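Local structure of alpha-L-rhamnosidase (6GSZ) at residues 43-48 / 76-81; 330-335 / 399-404. The protein probably hydrolyses terminal non-reducing alpha-L-rhamnose residues of alpha-L-rhamnosides, as a calcium-binding fungal glycosidase. All coordinates share one frame; numbering follows the deposited sequence.

Interaction 1 of 2, residues 43-48 / 76-81; sequences IEVKRA and EEATVR
Glu44 and Arg81 face each other in an antiparallel pair of strands, 38-46 and 78-86, within the N-terminal immunoglobulin-like domain. The backbone donors and acceptors are satisfied in pairs: Glu44 and Arg81 form one hydrogen-bonded pair, Lys46 and Thr79 the next, each N-H answered by the opposite carbonyl, while Val45 and Val80 sit between them as a non-hydrogen-bonded pair. The CA of Val80 adds a CA-H...O contact to Glu44 O at 3.2 Å. Beyond the pair, strands 53-58 and 99-103 extend the sheet by bonding to Val45 and Val80 on their outer edges.

On the face of Glu44 and Arg81 the two side chains run side by side in the same direction. The arginine grips the carboxylate side-on, Arg81 NE to Glu44 OE2 at 2.7 Å and Arg81 NH2 to Glu44 OE1 at 2.9 Å. Both oxygens are met on their syn side, though the carboxylate is turned 29° from the guanidinium plane. Trp95 adds a cation-pi contact to Arg81, and a water donates to Glu44 OE2 and, weakly, to Thr79 O. Lys46 turns its NZ back to Arg47 O and to His50 O.

Past Lys46 a second salt bridge is built differently. Arg47 and Glu76 cross at about a right angle, and Arg47 NH1 and NH2 are taken by Ser69 OG and Ser70 O. Glu76 OE1 accepts from Gln73 N and from a water that in turn accepts from Arg47 NH2. Arg47 NE, 2.6 Å from Glu76 OE2, comes from above the carboxylate plane, 50° out of it.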
loop_
_atom_site.group_PDB
_atom_site.type_symbol
_atom_site.label_atom_id
_atom_site.label_comp_id
_atom_site.label_asym_id
_atom_site.label_seq_id
_atom_site.Cartn_x
_atom_site.Cartn_y
_atom_site.Cartn_z
ATOM N N ILE A 43 -16.975 -13.699 23.714
ATOM C CA ILE A 43 -16.664 -14.274 22.388
ATOM C C ILE A 43 -17.250 -15.690 22.359
ATOM O O ILE A 43 -16.900 -16.527 23.181
ATOM C CB ILE A 43 -15.157 -14.304 22.101
ATOM C CG1 ILE A 43 -14.527 -12.925 22.186
ATOM C CG2 ILE A 43 -14.935 -14.936 20.724
ATOM C CD1 ILE A 43 -13.015 -12.864 22.008
ATOM N N GLU A 44 -18.130 -15.918 21.384
ATOM C CA GLU A 44 -18.727 -17.233 21.095
ATOM C C GLU A 44 -17.899 -17.892 19.993
ATOM O O GLU A 44 -17.719 -17.308 18.919
ATOM C CB GLU A 44 -20.176 -17.055 20.650
ATOM C CG GLU A 44 -20.912 -18.366 20.371
ATOM C CD GLU A 44 -22.221 -18.085 19.656
ATOM O OE1 GLU A 44 -23.287 -18.162 20.310
ATOM O OE2 GLU A 44 -22.158 -17.687 18.469
ATOM N N VAL A 45 -17.407 -19.088 20.285
ATOM C CA VAL A 45 -16.684 -19.883 19.314
ATOM C C VAL A 45 -17.425 -21.201 19.067
ATOM O O VAL A 45 -17.584 -22.019 19.989
ATOM C CB VAL A 45 -15.246 -20.141 19.788
ATOM C CG1 VAL A 45 -14.455 -20.924 18.738
ATOM C CG2 VAL A 45 -14.555 -18.837 20.166
ATOM N N LYS A 46 -17.838 -21.403 17.807
ATOM C CA LYS A 46 -18.572 -22.634 17.397
ATOM C C LYS A 46 -17.677 -23.500 16.507
ATOM O O LYS A 46 -17.169 -22.989 15.505
ATOM C CB LYS A 46 -19.892 -22.260 16.704
ATOM C CG LYS A 46 -20.720 -23.426 16.187
ATOM C CD LYS A 46 -21.311 -24.280 17.278
ATOM C CE LYS A 46 -22.199 -25.384 16.737
ATOM N NZ LYS A 46 -21.398 -26.539 16.275
ATOM N N ARG A 47 -17.483 -24.769 16.870
ATOM C CA ARG A 47 -16.795 -25.761 16.090
ATOM C C ARG A 47 -17.832 -26.784 15.658
ATOM O O ARG A 47 -18.678 -27.106 16.467
ATOM C CB ARG A 47 -15.739 -26.439 16.964
ATOM C CG ARG A 47 -14.419 -25.722 16.903
ATOM C CD ARG A 47 -13.354 -26.439 17.726
ATOM N NE ARG A 47 -12.059 -25.797 17.543
ATOM C CZ ARG A 47 -11.527 -24.930 18.372
ATOM N NH1 ARG A 47 -12.292 -24.307 19.265
ATOM N NH2 ARG A 47 -10.232 -24.718 18.340
ATOM N N ALA A 48 -17.749 -27.231 14.395
ATOM C CA ALA A 48 -18.686 -28.215 13.873
ATOM C C ALA A 48 -18.770 -29.380 14.883
ATOM O O ALA A 48 -17.648 -29.827 15.411
ATOM C CB ALA A 48 -18.253 -28.632 12.473
ATOM N N GLU A 76 -9.041 -26.017 9.894
ATOM C CA GLU A 76 -10.158 -26.093 10.844
ATOM C C GLU A 76 -10.864 -24.743 10.912
ATOM O O GLU A 76 -10.241 -23.725 11.281
ATOM C CB GLU A 76 -9.673 -26.446 12.247
ATOM C CG GLU A 76 -10.825 -26.618 13.235
ATOM C CD GLU A 76 -10.428 -26.880 14.677
ATOM O OE1 GLU A 76 -9.220 -26.785 15.003
ATOM O OE2 GLU A 76 -11.356 -27.235 15.462
ATOM N N GLU A 77 -12.146 -24.731 10.554
ATOM C CA GLU A 77 -12.951 -23.505 10.614
ATOM C C GLU A 77 -13.643 -23.383 11.975
ATOM O O GLU A 77 -14.242 -24.352 12.484
ATOM C CB GLU A 77 -14.040 -23.520 9.543
ATOM C CG GLU A 77 -14.844 -22.256 9.401
ATOM C CD GLU A 77 -15.992 -22.374 8.416
ATOM O OE1 GLU A 77 -17.017 -23.006 8.781
ATOM O OE2 GLU A 77 -15.887 -21.779 7.329
ATOM N N ALA A 78 -13.603 -22.158 12.502
ATOM C CA ALA A 78 -14.483 -21.762 13.615
ATOM C C ALA A 78 -15.399 -20.627 13.160
ATOM O O ALA A 78 -15.007 -19.752 12.336
ATOM C CB ALA A 78 -13.674 -21.349 14.814
ATOM N N THR A 79 -16.589 -20.580 13.779
ATOM C CA THR A 79 -17.518 -19.486 13.558
ATOM C C THR A 79 -17.574 -18.679 14.853
ATOM O O THR A 79 -17.721 -19.263 15.895
ATOM C CB THR A 79 -18.902 -20.003 13.137
ATOM O OG1 THR A 79 -18.707 -20.760 11.942
ATOM C CG2 THR A 79 -19.897 -18.903 12.881
ATOM N N VAL A 80 -17.451 -17.352 14.730
ATOM C CA VAL A 80 -17.239 -16.487 15.884
ATOM C C VAL A 80 -18.274 -15.388 15.901
ATOM O O VAL A 80 -18.564 -14.785 14.868
ATOM C CB VAL A 80 -15.816 -15.905 15.839
ATOM C CG1 VAL A 80 -15.641 -14.867 16.938
ATOM C CG2 VAL A 80 -14.787 -17.018 16.009
ATOM N N ARG A 81 -18.804 -15.103 17.112
ATOM C CA ARG A 81 -19.570 -13.880 17.339
ATOM C C ARG A 81 -19.030 -13.229 18.616
ATOM O O ARG A 81 -18.461 -13.918 19.445
ATOM C CB ARG A 81 -21.066 -14.160 17.491
ATOM C CG ARG A 81 -21.725 -14.796 16.280
ATOM C CD ARG A 81 -23.244 -14.792 16.420
ATOM N NE ARG A 81 -23.677 -15.637 17.510
ATOM C CZ ARG A 81 -24.902 -15.559 18.074
ATOM N NH1 ARG A 81 -25.793 -14.693 17.607
ATOM N NH2 ARG A 81 -25.206 -16.324 19.117
HETATM O O HOH W 1 -20.465 -18.425 16.529
HETATM O O HOH W 2 -8.810 -26.679 17.533
HETATM O O HOH W 3 -15.291 -26.671 12.727
#

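Interaction 2 of 2, residues 330-335 / 399-404; sequences LDFGQN and RYVQVD
Where strand 328-332 pairs antiparallel with strand 400-404 in the concanavalin-like domain, an Asx turn at Asp331 meets a classic beta bulge, formed by Arg399 and Tyr400 opposite Thr357 of strand 351-361. Leu330 and Val401 exchange both backbone hydrogen bonds, and Phe332 N continues the ladder to Arg399 O at 2.9 Å.

Asp331 carries the polar side. Its CG lies anti to the backbone N (chi1 177°), and OD1 takes two donors from opposite faces of the carboxylate plane: Gly333 N, which closes the Asx turn, at 2.8 Å from Asp331 OD1, and Arg399 NE, also at 2.8 Å from that oxygen and met on the syn side. Arg399 NH2 reaches Asp331 OD2 only weakly, at 3.3 Å. The extended arginine chain brings its guanidinium between two neighbours, with Gly333 CA over one face and Tyr400 OH over the other, both offset toward the rim. Tyr400 runs alongside Asp331, its CE1 3.6 Å from Asp331 CG, and a water joins Tyr400 OH to Asp331 OD2.

On the other face Leu330 packs CB against Val401 CB, and its CG lies 3.7 Å from Val403 CG2. Val401 CG2 meets the edge of the Phe332 ring at CE2. Val417 and Ala419 of strand 417-424 cover Leu330 and Phe332 in turn. Past the turn, Asn335 ND2 bonds to Glu358 OE2 of strand 351-361 and to Thr737 OG1, and Gln334 NE2 to Thr736 O, so the corner is held both to that strand and to the loop at 736-737.

With two N-H donors on OD1, the carboxylate of Asp331 is probably held as the anion, and its salt bridge fixes the turn against the bulge.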
loop_
_atom_site.group_PDB
_atom_site.type_symbol
_atom_site.label_atom_id
_atom_site.label_comp_id
_atom_site.label_asym_id
_atom_site.label_seq_id
_atom_site.Cartn_x
_atom_site.Cartn_y
_atom_site.Cartn_z
ATOM N N LEU A 330 -7.863 7.268 -26.495
ATOM C CA LEU A 330 -8.783 7.202 -25.374
ATOM C C LEU A 330 -8.262 8.090 -24.241
ATOM O O LEU A 330 -7.065 8.113 -23.956
ATOM C CB LEU A 330 -8.854 5.761 -24.874
ATOM C CG LEU A 330 -9.123 4.667 -25.900
ATOM C CD1 LEU A 330 -9.279 3.335 -25.203
ATOM C CD2 LEU A 330 -10.357 4.992 -26.742
ATOM N N ASP A 331 -9.196 8.787 -23.596
ATOM C CA ASP A 331 -8.958 9.563 -22.384
ATOM C C ASP A 331 -9.905 9.017 -21.313
ATOM O O ASP A 331 -11.134 9.121 -21.447
ATOM C CB ASP A 331 -9.127 11.066 -22.676
ATOM C CG ASP A 331 -8.963 11.963 -21.458
ATOM O OD1 ASP A 331 -8.546 11.432 -20.408
ATOM O OD2 ASP A 331 -9.200 13.204 -21.585
ATOM N N PHE A 332 -9.322 8.486 -20.225
ATOM C CA PHE A 332 -10.127 7.995 -19.089
ATOM C C PHE A 332 -10.378 9.071 -18.013
ATOM O O PHE A 332 -11.070 8.781 -17.030
ATOM C CB PHE A 332 -9.468 6.746 -18.512
ATOM C CG PHE A 332 -9.735 5.601 -19.446
ATOM C CD1 PHE A 332 -10.946 4.943 -19.433
ATOM C CD2 PHE A 332 -8.796 5.268 -20.402
ATOM C CE1 PHE A 332 -11.189 3.927 -20.344
ATOM C CE2 PHE A 332 -9.036 4.264 -21.330
ATOM C CZ PHE A 332 -10.232 3.595 -21.284
ATOM N N GLY A 333 -9.813 10.274 -18.179
ATOM C CA GLY A 333 -10.081 11.398 -17.261
ATOM C C GLY A 333 -9.338 11.339 -15.934
ATOM O O GLY A 333 -9.426 12.273 -15.120
ATOM N N GLN A 334 -8.589 10.274 -15.720
ATOM C CA GLN A 334 -7.909 9.968 -14.465
ATOM C C GLN A 334 -6.678 9.157 -14.837
ATOM O O GLN A 334 -6.803 8.243 -15.644
ATOM C CB GLN A 334 -8.820 9.170 -13.536
ATOM C CG GLN A 334 -8.114 8.662 -12.283
ATOM C CD GLN A 334 -7.639 9.754 -11.345
ATOM O OE1 GLN A 334 -8.419 10.662 -10.981
ATOM N NE2 GLN A 334 -6.358 9.665 -10.941
ATOM N N ASN A 335 -5.542 9.490 -14.224
ATOM C CA ASN A 335 -4.338 8.692 -14.319
ATOM C C ASN A 335 -4.496 7.546 -13.316
ATOM O O ASN A 335 -4.441 7.771 -12.096
ATOM C CB ASN A 335 -3.109 9.550 -14.027
ATOM C CG ASN A 335 -1.792 8.856 -14.286
ATOM O OD1 ASN A 335 -1.742 7.895 -15.067
ATOM N ND2 ASN A 335 -0.709 9.361 -13.717
ATOM N N ARG A 399 -3.529 7.462 -18.208
ATOM C CA ARG A 399 -4.795 8.148 -18.436
ATOM C C ARG A 399 -5.245 8.016 -19.913
ATOM O O ARG A 399 -6.437 8.007 -20.195
ATOM C CB ARG A 399 -4.649 9.630 -18.055
ATOM C CG ARG A 399 -5.847 10.483 -18.446
ATOM C CD ARG A 399 -5.833 11.868 -17.842
ATOM N NE ARG A 399 -6.917 12.628 -18.440
ATOM C CZ ARG A 399 -7.335 13.822 -18.012
ATOM N NH1 ARG A 399 -6.728 14.377 -16.968
ATOM N NH2 ARG A 399 -8.356 14.416 -18.622
ATOM N N TYR A 400 -4.256 7.930 -20.817
ATOM C CA TYR A 400 -4.482 7.908 -22.259
ATOM C C TYR A 400 -4.059 6.567 -22.856
ATOM O O TYR A 400 -3.101 5.955 -22.421
ATOM C CB TYR A 400 -3.701 9.053 -22.909
ATOM C CG TYR A 400 -4.046 10.420 -22.359
ATOM C CD1 TYR A 400 -5.156 11.102 -22.828
ATOM C CD2 TYR A 400 -3.276 11.015 -21.363
ATOM C CE1 TYR A 400 -5.489 12.343 -22.316
ATOM C CE2 TYR A 400 -3.616 12.251 -20.835
ATOM C CZ TYR A 400 -4.731 12.909 -21.310
ATOM O OH TYR A 400 -5.078 14.159 -20.865
ATOM N N VAL A 401 -4.745 6.198 -23.934
ATOM C CA VAL A 401 -4.387 5.000 -24.688
ATOM C C VAL A 401 -4.499 5.322 -26.176
ATOM O O VAL A 401 -5.578 5.659 -26.649
ATOM C CB VAL A 401 -5.282 3.807 -24.334
ATOM C CG1 VAL A 401 -4.725 2.563 -25.012
ATOM C CG2 VAL A 401 -5.384 3.629 -22.841
ATOM N N GLN A 402 -3.391 5.163 -26.899
ATOM C CA GLN A 402 -3.445 5.191 -28.367
ATOM C C GLN A 402 -3.858 3.800 -28.845
ATOM O O GLN A 402 -3.254 2.800 -28.431
ATOM C CB GLN A 402 -2.111 5.574 -28.987
ATOM C CG GLN A 402 -2.216 5.684 -30.507
ATOM C CD GLN A 402 -0.924 6.090 -31.171
ATOM O OE1 GLN A 402 -0.256 7.051 -30.761
ATOM N NE2 GLN A 402 -0.572 5.353 -32.219
ATOM N N VAL A 403 -4.868 3.765 -29.721
ATOM C CA VAL A 403 -5.439 2.506 -30.181
ATOM C C VAL A 403 -5.258 2.411 -31.686
ATOM O O VAL A 403 -5.722 3.326 -32.388
ATOM C CB VAL A 403 -6.930 2.406 -29.829
ATOM C CG1 VAL A 403 -7.495 1.088 -30.298
ATOM C CG2 VAL A 403 -7.175 2.599 -28.339
ATOM N N ASP A 404 -4.560 1.358 -32.142
ATOM C CA ASP A 404 -4.372 1.112 -33.584
ATOM C C ASP A 404 -4.991 -0.230 -33.935
ATOM O O ASP A 404 -4.858 -1.205 -33.190
ATOM C CB ASP A 404 -2.887 1.171 -33.966
ATOM C CG ASP A 404 -2.345 2.593 -33.985
ATOM O OD1 ASP A 404 -2.575 3.312 -35.001
ATOM O OD2 ASP A 404 -1.773 2.998 -32.982
HETATM O O HOH W 4 -7.169 15.201 -21.852
#

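How the interactions relate
Both contacts join antiparallel strands at 159°, and they bury almost the same area, 489 Å² in interaction 1 and 491 Å² in interaction 2. Their places differ: interaction 1 is partly buried in the N-terminal immunoglobulin-like domain, whereas interaction 2 is a buried contact of the concanavalin-like domain. They share no strand, and their nearest atoms are about 37 Å apart. In 43-48 / 76-81 two separate arginine-carboxylate pairs accompany a regular ladder, one within the paired strands and one just past Lys46. In 330-335 / 399-404 one such pair is merged with a turn and a bulge, while an apolar cluster backs the opposite face and neighbouring polar groups reach toward residues 736-737.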